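Local coordinates for protein B (Streptococcus agalactiae, PDB 5H6I) that permeabilises membranes as a secreted pore-forming toxin, the CAMP factor, and binds the Fc part of IgG, at residues T88-L92 with N93-S97; K133-I136 with R137-P141; P141-S144 with V145-K149; N199-E202 with F203-N207. All coordinates share one frame; numbering follows the deposited sequence.

Contact 1: residues T88-L92 with N93-S97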
loop_
_atom_site.group_PDB
_atom_site.type_symbol
_atom_site.label_atom_id
_atom_site.label_comp_id
_atom_site.label_asym_id
_atom_site.label_seq_id
_atom_site.Cartn_x
_atom_site.Cartn_y
_atom_site.Cartn_z
ATOM N N THR A 88 -10.745 14.770 -30.629
ATOM C CA THR A 88 -11.490 13.948 -31.573
ATOM C C THR A 88 -12.932 13.701 -31.156
ATOM O O THR A 88 -13.730 13.257 -31.991
ATOM C CB THR A 88 -10.839 12.567 -31.726
ATOM O OG1 THR A 88 -10.629 11.987 -30.433
ATOM C CG2 THR A 88 -9.507 12.680 -32.456
ATOM N N VAL A 89 -13.276 13.984 -29.898
ATOM C CA VAL A 89 -14.636 13.866 -29.377
ATOM C C VAL A 89 -15.369 12.554 -29.632
ATOM O O VAL A 89 -16.326 12.505 -30.415
ATOM C CB VAL A 89 -15.481 15.048 -29.889
ATOM C CG1 VAL A 89 -16.865 15.026 -29.261
ATOM C CG2 VAL A 89 -14.776 16.367 -29.595
ATOM N N TYR A 90 -14.934 11.491 -28.970
ATOM C CA TYR A 90 -15.415 10.147 -29.267
ATOM C C TYR A 90 -16.133 9.499 -28.085
ATOM O O TYR A 90 -16.645 10.167 -27.177
ATOM C CB TYR A 90 -14.171 9.363 -29.706
ATOM C CG TYR A 90 -13.183 9.077 -28.592
ATOM C CD1 TYR A 90 -12.520 10.109 -27.937
ATOM C CD2 TYR A 90 -12.908 7.774 -28.202
ATOM C CE1 TYR A 90 -11.619 9.852 -26.923
ATOM C CE2 TYR A 90 -12.006 7.505 -27.188
ATOM C CZ TYR A 90 -11.365 8.548 -26.552
ATOM O OH TYR A 90 -10.466 8.287 -25.544
ATOM N N ASP A 91 -16.181 8.168 -28.094
ATOM C CA ASP A 91 -16.854 7.402 -27.053
ATOM C C ASP A 91 -15.928 7.247 -25.851
ATOM O O ASP A 91 -14.850 6.653 -25.963
ATOM C CB ASP A 91 -17.272 6.038 -27.598
ATOM C CG ASP A 91 -17.943 5.167 -26.552
ATOM O OD1 ASP A 91 -18.547 5.718 -25.607
ATOM O OD2 ASP A 91 -17.866 3.927 -26.678
ATOM N N LEU A 92 -16.349 7.778 -24.703
ATOM C CA LEU A 92 -15.566 7.725 -23.477
ATOM C C LEU A 92 -16.064 6.655 -22.511
ATOM O O LEU A 92 -15.777 6.729 -21.312
ATOM C CB LEU A 92 -15.569 9.091 -22.790
ATOM C CG LEU A 92 -14.853 10.236 -23.510
ATOM C CD1 LEU A 92 -14.895 11.498 -22.666
ATOM C CD2 LEU A 92 -13.418 9.862 -23.842
ATOM N N ASN A 93 -16.803 5.660 -23.008
ATOM C CA ASN A 93 -17.366 4.645 -22.125
ATOM C C ASN A 93 -16.288 3.695 -21.616
ATOM O O ASN A 93 -16.145 3.496 -20.405
ATOM C CB ASN A 93 -18.466 3.870 -22.851
ATOM C CG ASN A 93 -19.085 2.791 -21.984
ATOM O OD1 ASN A 93 -19.724 3.080 -20.973
ATOM N ND2 ASN A 93 -18.895 1.536 -22.376
ATOM N N SER A 94 -15.522 3.095 -22.531
ATOM C CA SER A 94 -14.488 2.151 -22.121
ATOM C C SER A 94 -13.383 2.845 -21.336
ATOM O O SER A 94 -12.862 2.288 -20.364
ATOM C CB SER A 94 -13.911 1.438 -23.344
ATOM O OG SER A 94 -12.829 2.166 -23.895
ATOM N N ILE A 95 -13.014 4.064 -21.739
ATOM C CA ILE A 95 -11.960 4.785 -21.035
ATOM C C ILE A 95 -12.407 5.153 -19.624
ATOM O O ILE A 95 -11.575 5.278 -18.716
ATOM C CB ILE A 95 -11.531 6.029 -21.841
ATOM C CG1 ILE A 95 -10.078 6.396 -21.534
ATOM C CG2 ILE A 95 -12.449 7.210 -21.564
ATOM C CD1 ILE A 95 -9.073 5.418 -22.094
ATOM N N GLY A 96 -13.711 5.312 -19.407
ATOM C CA GLY A 96 -14.220 5.685 -18.103
ATOM C C GLY A 96 -14.312 4.509 -17.155
ATOM O O GLY A 96 -14.037 4.644 -15.959
ATOM N N SER A 97 -14.699 3.346 -17.684
ATOM C CA SER A 97 -14.769 2.145 -16.859
ATOM C C SER A 97 -13.391 1.723 -16.368
ATOM O O SER A 97 -13.276 1.116 -15.298
ATOM C CB SER A 97 -15.429 1.010 -17.642
ATOM O OG SER A 97 -16.652 1.435 -18.218
#

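Contact 2: residues K133-I136 with R137-P141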
loop_
_atom_site.group_PDB
_atom_site.type_symbol
_atom_site.label_atom_id
_atom_site.label_comp_id
_atom_site.label_asym_id
_atom_site.label_seq_id
_atom_site.Cartn_x
_atom_site.Cartn_y
_atom_site.Cartn_z
ATOM N N LYS A 133 -5.394 -9.355 -11.302
ATOM C CA LYS A 133 -6.365 -9.683 -12.340
ATOM C C LYS A 133 -7.185 -8.466 -12.748
ATOM O O LYS A 133 -7.624 -8.372 -13.899
ATOM C CB LYS A 133 -7.285 -10.807 -11.860
ATOM C CG LYS A 133 -6.858 -12.192 -12.315
ATOM C CD LYS A 133 -7.133 -13.245 -11.252
ATOM C CE LYS A 133 -8.622 -13.514 -11.107
ATOM N NZ LYS A 133 -8.899 -14.574 -10.096
ATOM N N LEU A 134 -7.398 -7.525 -11.827
ATOM C CA LEU A 134 -8.166 -6.330 -12.162
ATOM C C LEU A 134 -7.342 -5.368 -13.008
ATOM O O LEU A 134 -7.820 -4.860 -14.029
ATOM C CB LEU A 134 -8.654 -5.646 -10.884
ATOM C CG LEU A 134 -9.454 -4.356 -11.077
ATOM C CD1 LEU A 134 -10.552 -4.559 -12.108
ATOM C CD2 LEU A 134 -10.041 -3.888 -9.756
ATOM N N VAL A 135 -6.098 -5.108 -12.599
ATOM C CA VAL A 135 -5.244 -4.185 -13.344
ATOM C C VAL A 135 -4.968 -4.713 -14.745
ATOM O O VAL A 135 -4.848 -3.934 -15.699
ATOM C CB VAL A 135 -3.940 -3.924 -12.565
ATOM C CG1 VAL A 135 -3.025 -2.993 -13.345
ATOM C CG2 VAL A 135 -4.250 -3.341 -11.194
ATOM N N ILE A 136 -4.873 -6.037 -14.897
ATOM C CA ILE A 136 -4.662 -6.618 -16.220
ATOM C C ILE A 136 -5.821 -6.271 -17.145
ATOM O O ILE A 136 -5.619 -5.920 -18.314
ATOM C CB ILE A 136 -4.457 -8.141 -16.107
ATOM C CG1 ILE A 136 -3.049 -8.451 -15.593
ATOM C CG2 ILE A 136 -4.692 -8.820 -17.448
ATOM C CD1 ILE A 136 -2.805 -9.920 -15.330
ATOM N N ARG A 137 -7.053 -6.346 -16.634
ATOM C CA ARG A 137 -8.211 -5.974 -17.441
ATOM C C ARG A 137 -8.205 -4.484 -17.761
ATOM O O ARG A 137 -8.592 -4.080 -18.864
ATOM C CB ARG A 137 -9.501 -6.365 -16.722
ATOM C CG ARG A 137 -9.589 -7.837 -16.360
ATOM C CD ARG A 137 -10.298 -8.634 -17.441
ATOM N NE ARG A 137 -11.646 -9.017 -17.034
ATOM C CZ ARG A 137 -11.963 -10.199 -16.514
ATOM N NH1 ARG A 137 -11.025 -11.119 -16.335
ATOM N NH2 ARG A 137 -13.217 -10.460 -16.172
ATOM N N ILE A 138 -7.772 -3.653 -16.810
ATOM C CA ILE A 138 -7.676 -2.216 -17.057
ATOM C C ILE A 138 -6.684 -1.939 -18.180
ATOM O O ILE A 138 -6.898 -1.049 -19.014
ATOM C CB ILE A 138 -7.287 -1.477 -15.764
ATOM C CG1 ILE A 138 -8.310 -1.745 -14.660
ATOM C CG2 ILE A 138 -7.159 0.019 -16.016
ATOM C CD1 ILE A 138 -8.000 -1.032 -13.360
ATOM N N LEU A 139 -5.590 -2.701 -18.226
ATOM C CA LEU A 139 -4.584 -2.517 -19.265
ATOM C C LEU A 139 -4.985 -3.175 -20.578
ATOM O O LEU A 139 -4.563 -2.720 -21.646
ATOM C CB LEU A 139 -3.240 -3.080 -18.800
ATOM C CG LEU A 139 -2.511 -2.333 -17.683
ATOM C CD1 LEU A 139 -1.604 -3.282 -16.921
ATOM C CD2 LEU A 139 -1.712 -1.177 -18.254
ATOM N N ASP A 140 -5.785 -4.230 -20.520
ATOM C CA ASP A 140 -6.139 -5.014 -21.698
ATOM C C ASP A 140 -6.981 -4.198 -22.669
ATOM O O ASP A 140 -8.108 -3.819 -22.322
ATOM C CB ASP A 140 -6.893 -6.273 -21.271
ATOM C CG ASP A 140 -7.013 -7.292 -22.386
ATOM O OD1 ASP A 140 -6.464 -7.052 -23.482
ATOM O OD2 ASP A 140 -7.658 -8.339 -22.165
ATOM N N PRO A 141 -6.492 -3.905 -23.878
ATOM C CA PRO A 141 -7.328 -3.171 -24.841
ATOM C C PRO A 141 -8.537 -3.961 -25.302
ATOM O O PRO A 141 -9.542 -3.363 -25.706
ATOM C CB PRO A 141 -6.362 -2.887 -26.002
ATOM C CG PRO A 141 -4.984 -3.116 -25.442
ATOM C CD PRO A 141 -5.147 -4.180 -24.408
#

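Contact 3: residues P141-S144 with V145-K149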
loop_
_atom_site.group_PDB
_atom_site.type_symbol
_atom_site.label_atom_id
_atom_site.label_comp_id
_atom_site.label_asym_id
_atom_site.label_seq_id
_atom_site.Cartn_x
_atom_site.Cartn_y
_atom_site.Cartn_z
ATOM N N PRO A 141 -6.492 -3.905 -23.878
ATOM C CA PRO A 141 -7.328 -3.171 -24.841
ATOM C C PRO A 141 -8.537 -3.961 -25.302
ATOM O O PRO A 141 -9.542 -3.363 -25.706
ATOM C CB PRO A 141 -6.362 -2.887 -26.002
ATOM C CG PRO A 141 -4.984 -3.116 -25.442
ATOM C CD PRO A 141 -5.147 -4.180 -24.408
ATOM N N PHE A 142 -8.472 -5.289 -25.254
ATOM C CA PHE A 142 -9.576 -6.141 -25.670
ATOM C C PHE A 142 -10.551 -6.442 -24.540
ATOM O O PHE A 142 -11.566 -7.104 -24.777
ATOM C CB PHE A 142 -9.036 -7.454 -26.248
ATOM C CG PHE A 142 -8.160 -7.268 -27.455
ATOM C CD1 PHE A 142 -8.450 -6.290 -28.392
ATOM C CD2 PHE A 142 -7.048 -8.070 -27.650
ATOM C CE1 PHE A 142 -7.646 -6.114 -29.504
ATOM C CE2 PHE A 142 -6.241 -7.900 -28.760
ATOM C CZ PHE A 142 -6.540 -6.921 -29.688
ATOM N N ALA A 143 -10.271 -5.977 -23.324
ATOM C CA ALA A 143 -11.168 -6.217 -22.201
ATOM C C ALA A 143 -12.419 -5.359 -22.345
ATOM O O ALA A 143 -12.335 -4.128 -22.394
ATOM C CB ALA A 143 -10.460 -5.917 -20.882
ATOM N N SER A 144 -13.577 -6.010 -22.415
ATOM C CA SER A 144 -14.831 -5.285 -22.513
ATOM C C SER A 144 -15.157 -4.598 -21.189
ATOM O O SER A 144 -14.582 -4.903 -20.140
ATOM C CB SER A 144 -15.966 -6.230 -22.910
ATOM O OG SER A 144 -16.128 -7.264 -21.954
ATOM N N VAL A 145 -16.095 -3.651 -21.253
ATOM C CA VAL A 145 -16.529 -2.951 -20.046
ATOM C C VAL A 145 -17.161 -3.931 -19.066
ATOM O O VAL A 145 -16.997 -3.808 -17.845
ATOM C CB VAL A 145 -17.491 -1.805 -20.418
ATOM C CG1 VAL A 145 -18.388 -1.437 -19.243
ATOM C CG2 VAL A 145 -16.706 -0.592 -20.891
ATOM N N ASP A 146 -17.875 -4.933 -19.586
ATOM C CA ASP A 146 -18.495 -5.930 -18.718
ATOM C C ASP A 146 -17.447 -6.779 -18.007
ATOM O O ASP A 146 -17.587 -7.073 -16.814
ATOM C CB ASP A 146 -19.441 -6.814 -19.530
ATOM C CG ASP A 146 -20.766 -6.137 -19.822
ATOM O OD1 ASP A 146 -21.011 -5.042 -19.273
ATOM O OD2 ASP A 146 -21.566 -6.699 -20.600
ATOM N N SER A 147 -16.391 -7.182 -18.719
ATOM C CA SER A 147 -15.356 -8.002 -18.097
ATOM C C SER A 147 -14.557 -7.213 -17.066
ATOM O O SER A 147 -13.996 -7.803 -16.136
ATOM C CB SER A 147 -14.427 -8.580 -19.165
ATOM O OG SER A 147 -13.542 -7.593 -19.665
ATOM N N ILE A 148 -14.492 -5.889 -17.214
ATOM C CA ILE A 148 -13.843 -5.061 -16.202
ATOM C C ILE A 148 -14.721 -4.961 -14.961
ATOM O O ILE A 148 -14.256 -5.154 -13.830
ATOM C CB ILE A 148 -13.516 -3.671 -16.775
ATOM C CG1 ILE A 148 -12.371 -3.766 -17.785
ATOM C CG2 ILE A 148 -13.166 -2.699 -15.657
ATOM C CD1 ILE A 148 -11.998 -2.440 -18.402
ATOM N N LYS A 149 -16.009 -4.662 -15.155
ATOM C CA LYS A 149 -16.925 -4.550 -14.025
ATOM C C LYS A 149 -17.129 -5.889 -13.330
ATOM O O LYS A 149 -17.320 -5.928 -12.109
ATOM C CB LYS A 149 -18.264 -3.980 -14.495
ATOM C CG LYS A 149 -19.271 -3.744 -13.380
ATOM C CD LYS A 149 -18.681 -2.884 -12.273
ATOM C CE LYS A 149 -19.177 -3.333 -10.907
ATOM N NZ LYS A 149 -18.606 -2.507 -9.808
#

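Contact 4: residues N199-E202 with F203-N207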
loop_
_atom_site.group_PDB
_atom_site.type_symbol
_atom_site.label_atom_id
_atom_site.label_comp_id
_atom_site.label_asym_id
_atom_site.label_seq_id
_atom_site.Cartn_x
_atom_site.Cartn_y
_atom_site.Cartn_z
ATOM N N ASN A 199 19.651 17.737 19.268
ATOM C CA ASN A 199 20.332 18.914 19.788
ATOM C C ASN A 199 19.881 19.282 21.194
ATOM O O ASN A 199 20.253 20.348 21.694
ATOM C CB ASN A 199 20.127 20.101 18.846
ATOM C CG ASN A 199 21.369 20.425 18.041
ATOM O OD1 ASN A 199 22.339 20.971 18.567
ATOM N ND2 ASN A 199 21.347 20.084 16.758
ATOM N N VAL A 200 19.100 18.426 21.843
ATOM C CA VAL A 200 18.564 18.705 23.171
ATOM C C VAL A 200 19.358 17.990 24.257
ATOM O O VAL A 200 19.822 18.617 25.211
ATOM C CB VAL A 200 17.067 18.330 23.229
ATOM C CG1 VAL A 200 16.560 18.388 24.658
ATOM C CG2 VAL A 200 16.255 19.249 22.331
ATOM N N LYS A 201 19.526 16.678 24.129
ATOM C CA LYS A 201 20.231 15.893 25.130
ATOM C C LYS A 201 21.706 15.751 24.765
ATOM O O LYS A 201 22.135 16.066 23.652
ATOM C CB LYS A 201 19.585 14.516 25.278
ATOM C CG LYS A 201 18.080 14.549 25.481
ATOM C CD LYS A 201 17.725 14.736 26.946
ATOM C CE LYS A 201 16.225 14.892 27.136
ATOM N NZ LYS A 201 15.817 16.321 27.216
ATOM N N GLU A 202 22.489 15.270 25.728
ATOM C CA GLU A 202 23.889 14.972 25.468
ATOM C C GLU A 202 24.004 13.854 24.435
ATOM O O GLU A 202 23.055 13.108 24.179
ATOM C CB GLU A 202 24.605 14.582 26.761
ATOM C CG GLU A 202 23.765 13.748 27.711
ATOM C CD GLU A 202 24.452 13.513 29.042
ATOM O OE1 GLU A 202 25.659 13.813 29.149
ATOM O OE2 GLU A 202 23.785 13.027 29.980
ATOM N N PHE A 203 25.192 13.744 23.834
ATOM C CA PHE A 203 25.363 12.807 22.728
ATOM C C PHE A 203 25.197 11.358 23.168
ATOM O O PHE A 203 24.703 10.533 22.391
ATOM C CB PHE A 203 26.729 12.994 22.070
ATOM C CG PHE A 203 27.054 11.932 21.058
ATOM C CD1 PHE A 203 26.387 11.890 19.844
ATOM C CD2 PHE A 203 28.010 10.965 21.326
ATOM C CE1 PHE A 203 26.672 10.910 18.911
ATOM C CE2 PHE A 203 28.300 9.983 20.397
ATOM C CZ PHE A 203 27.631 9.956 19.188
ATOM N N LYS A 204 25.602 11.023 24.398
ATOM C CA LYS A 204 25.501 9.637 24.844
ATOM C C LYS A 204 24.051 9.177 24.916
ATOM O O LYS A 204 23.765 7.992 24.712
ATOM C CB LYS A 204 26.195 9.461 26.198
ATOM C CG LYS A 204 25.461 10.072 27.381
ATOM C CD LYS A 204 26.391 10.244 28.573
ATOM C CE LYS A 204 27.036 8.924 28.969
ATOM N NZ LYS A 204 26.102 8.051 29.734
ATOM N N VAL A 205 23.123 10.096 25.194
ATOM C CA VAL A 205 21.704 9.765 25.118
ATOM C C VAL A 205 21.301 9.514 23.670
ATOM O O VAL A 205 20.577 8.556 23.369
ATOM C CB VAL A 205 20.866 10.883 25.763
ATOM C CG1 VAL A 205 19.417 10.798 25.317
ATOM C CG2 VAL A 205 20.969 10.814 27.279
ATOM N N TYR A 206 21.770 10.362 22.753
ATOM C CA TYR A 206 21.527 10.141 21.331
ATOM C C TYR A 206 22.127 8.819 20.870
ATOM O O TYR A 206 21.535 8.111 20.047
ATOM C CB TYR A 206 22.098 11.307 20.521
ATOM C CG TYR A 206 21.965 11.166 19.018
ATOM C CD1 TYR A 206 22.945 10.523 18.268
ATOM C CD2 TYR A 206 20.867 11.689 18.347
ATOM C CE1 TYR A 206 22.826 10.393 16.897
ATOM C CE2 TYR A 206 20.744 11.567 16.975
ATOM C CZ TYR A 206 21.724 10.919 16.255
ATOM O OH TYR A 206 21.602 10.795 14.890
ATOM N N ASN A 207 23.306 8.469 21.391
ATOM C CA ASN A 207 23.972 7.241 20.970
ATOM C C ASN A 207 23.216 6.005 21.445
ATOM O O ASN A 207 23.067 5.036 20.691
ATOM C CB ASN A 207 25.410 7.224 21.488
ATOM C CG ASN A 207 26.310 6.306 20.684
ATOM O OD1 ASN A 207 25.850 5.582 19.802
ATOM N ND2 ASN A 207 27.601 6.332 20.988
#

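Contact 1: residues T88-L92 with N93-S97
L92 and I95 form the packed half of this turn: their side chains run alongside each other in one direction, with L92 CD2 3.6 Å from I95 CG2. I95 CG1 stands anti to the backbone N (chi1 -153°), which leaves the CG2 methyl between that N and the carbonyl carbon, and it is this methyl that reaches L92, meeting both CD2 and the carbonyl oxygen, L92 O to I95 CG2 being 3.4 Å. Beyond the turn the same two side chains press on L82 of helix 65-84 and M41 of helix 35-58, so this face of the turn is buried. The other side is polar and exposed. There the D91 carboxylate and the N93 amide have nearly parallel planes (2° apart), offset from each other, and N93 N donates to D91 OD1 at 3.1 Å. The donor stands well above the carboxylate plane, 67° out of it. Further on, N93 O takes two donors from S97, the backbone N and the hydroxyl, with S97 OG 3.0 Å from N93 O. The first main-chain link from the loop into the helix is weak because it is bent, 3.1 Å from G96 N to L92 O. L92 occupies the N-cap position of helix 93-115 with an apolar side chain, and the arrangement is that of a helix start in an antiparallel helical bundle, anchored inward by leucine and isoleucine.

Contact 2: residues K133-I136 with R137-P141
K133-I136 and R137-L139 form the C-terminal turns of helix 121-139, which the chain leaves at D140. The earliest of four i to i+4 bonds, R137 N to K133 O, is long and weak. I138 N then donates to L134 O at 3.0 Å, and L139 N to V135 O at 2.9 Å. The final one, D140 N to I136 O at 2.8 Å, is more bent, with 132° at the hydrogen, and D140 CB rests on the same oxygen. Side chains of the helical bundle follow the same spacing: V135 and L139 pack flank to flank, with V135 CG1 3.9 Å from L139 CD1, and both reach E70 on helix 65-84. L134 and I138 touch more loosely, CG to CD1 at 4.3 Å, and face V105 and A101 of helix 93-115, respectively. On the flank towards helix 145-163, R137 CG, anti to the carbonyl carbon of its own residue (chi1 -56°), passes 3.2 Å from K133 O; the R137 chain then bends at chi2 and chi3 to bring NH2 to the carbonyl oxygen of S147. R98 of helix 93-115 donates through NH1 to I138 O, while D140 OD1 accepts from F142 N in the loop that follows.

Contact 3: residues P141-S144 with V145-K149
With chi1 of 60° in S144 and 75° in S147, both hydroxyls sit between their own backbone N and carbonyl carbon, and each is thereby turned back onto the other residue. S144 is the N-cap of helix 145-163, and its OG accepts from S147 N at 3.2 Å with a fairly straight angle of 156° at the hydrogen, the classic serine capping bond to the third residue beyond the cap. In return S147 OG donates to S144 O at 2.9 Å. That carbonyl oxygen also receives the first i to i+4 bond of the helix, I148 N to S144 O at 3.1 Å, so two bonds grip it, both arriving from the same face of its plane. The side chain and main chain of S144 are therefore each tied to the first helical turn, which should limit rotation of both serine hydroxyls. Apolar atoms touch these serines as well. A143 CB lies 3.7 Å from S147 OG and a looser 4.2 Å from I148 CG1, while I148 CG1 itself rests 3.4 Å from S144 O. D146 CB lies 4.1 Å from S144 OG at the surface. The turn joins the end of helix 121-139 to the start of helix 145-163. Across from it runs helix 93-115, whose N93 and S97 receive V145 and whose R98 and A101 receive I148.

Contact 4: residues N199-E202 with F203-N207
The start of helix 203-220, with E202 at its N-cap position, is a surface turn within the sequence repeat 200-210. F203 opens the helix, and one face of its ring has N207 CB 4.1 Å above it, displaced from the ring centre. K204 comes next, its side chain following that of E202 outward. E202 CG and K204 CG both stand between their own backbone N and carbonyl carbon (chi1 38° and 72°), which brings the two chains together, and E202 OE1 stands 3.7 Å from K204 CD: the carboxylate meets the aliphatic part of the lysine. The opposite charges remain apart, with E202 OE2 5.5 Å from K204 NZ. V205 turns back onto the loop. Its CG1, anti to the backbone N (chi1 162°), packs on K201 CB at 3.7 Å, its CG2 meets E202 CG at 4.1 Å with the two side chains nearly perpendicular, and beyond the turn it also touches V197. Y206 continues the helix and sends its side chain to L198 of the preceding loop. Its backbone shares an acceptor with that of V205, and both bonds are weak: V205 N lies 3.2 Å and Y206 N 3.4 Å from E202 O.

From the N terminus, contact 1 comes first, where the loop after helix 65-84 enters helix 93-115. Contact 2 follows at the end of helix 121-139, and contact 3 begins on the P141 it shares with contact 2, completing the turn into helix 145-163. All four contacts are local and in series, so none encloses or crosses another. Contacts 1 and 3 nevertheless meet in space, V145 CG2 lying 3.4 Å from S97 OG, and R137 joins contacts 2 and 3, so the three gather at one end of the N-terminal bundle. Contact 4, where the loop after helix 179-196 enters helix 203-220, stands apart on the far side of the chain, its centre about 60 Å from that of contact 1.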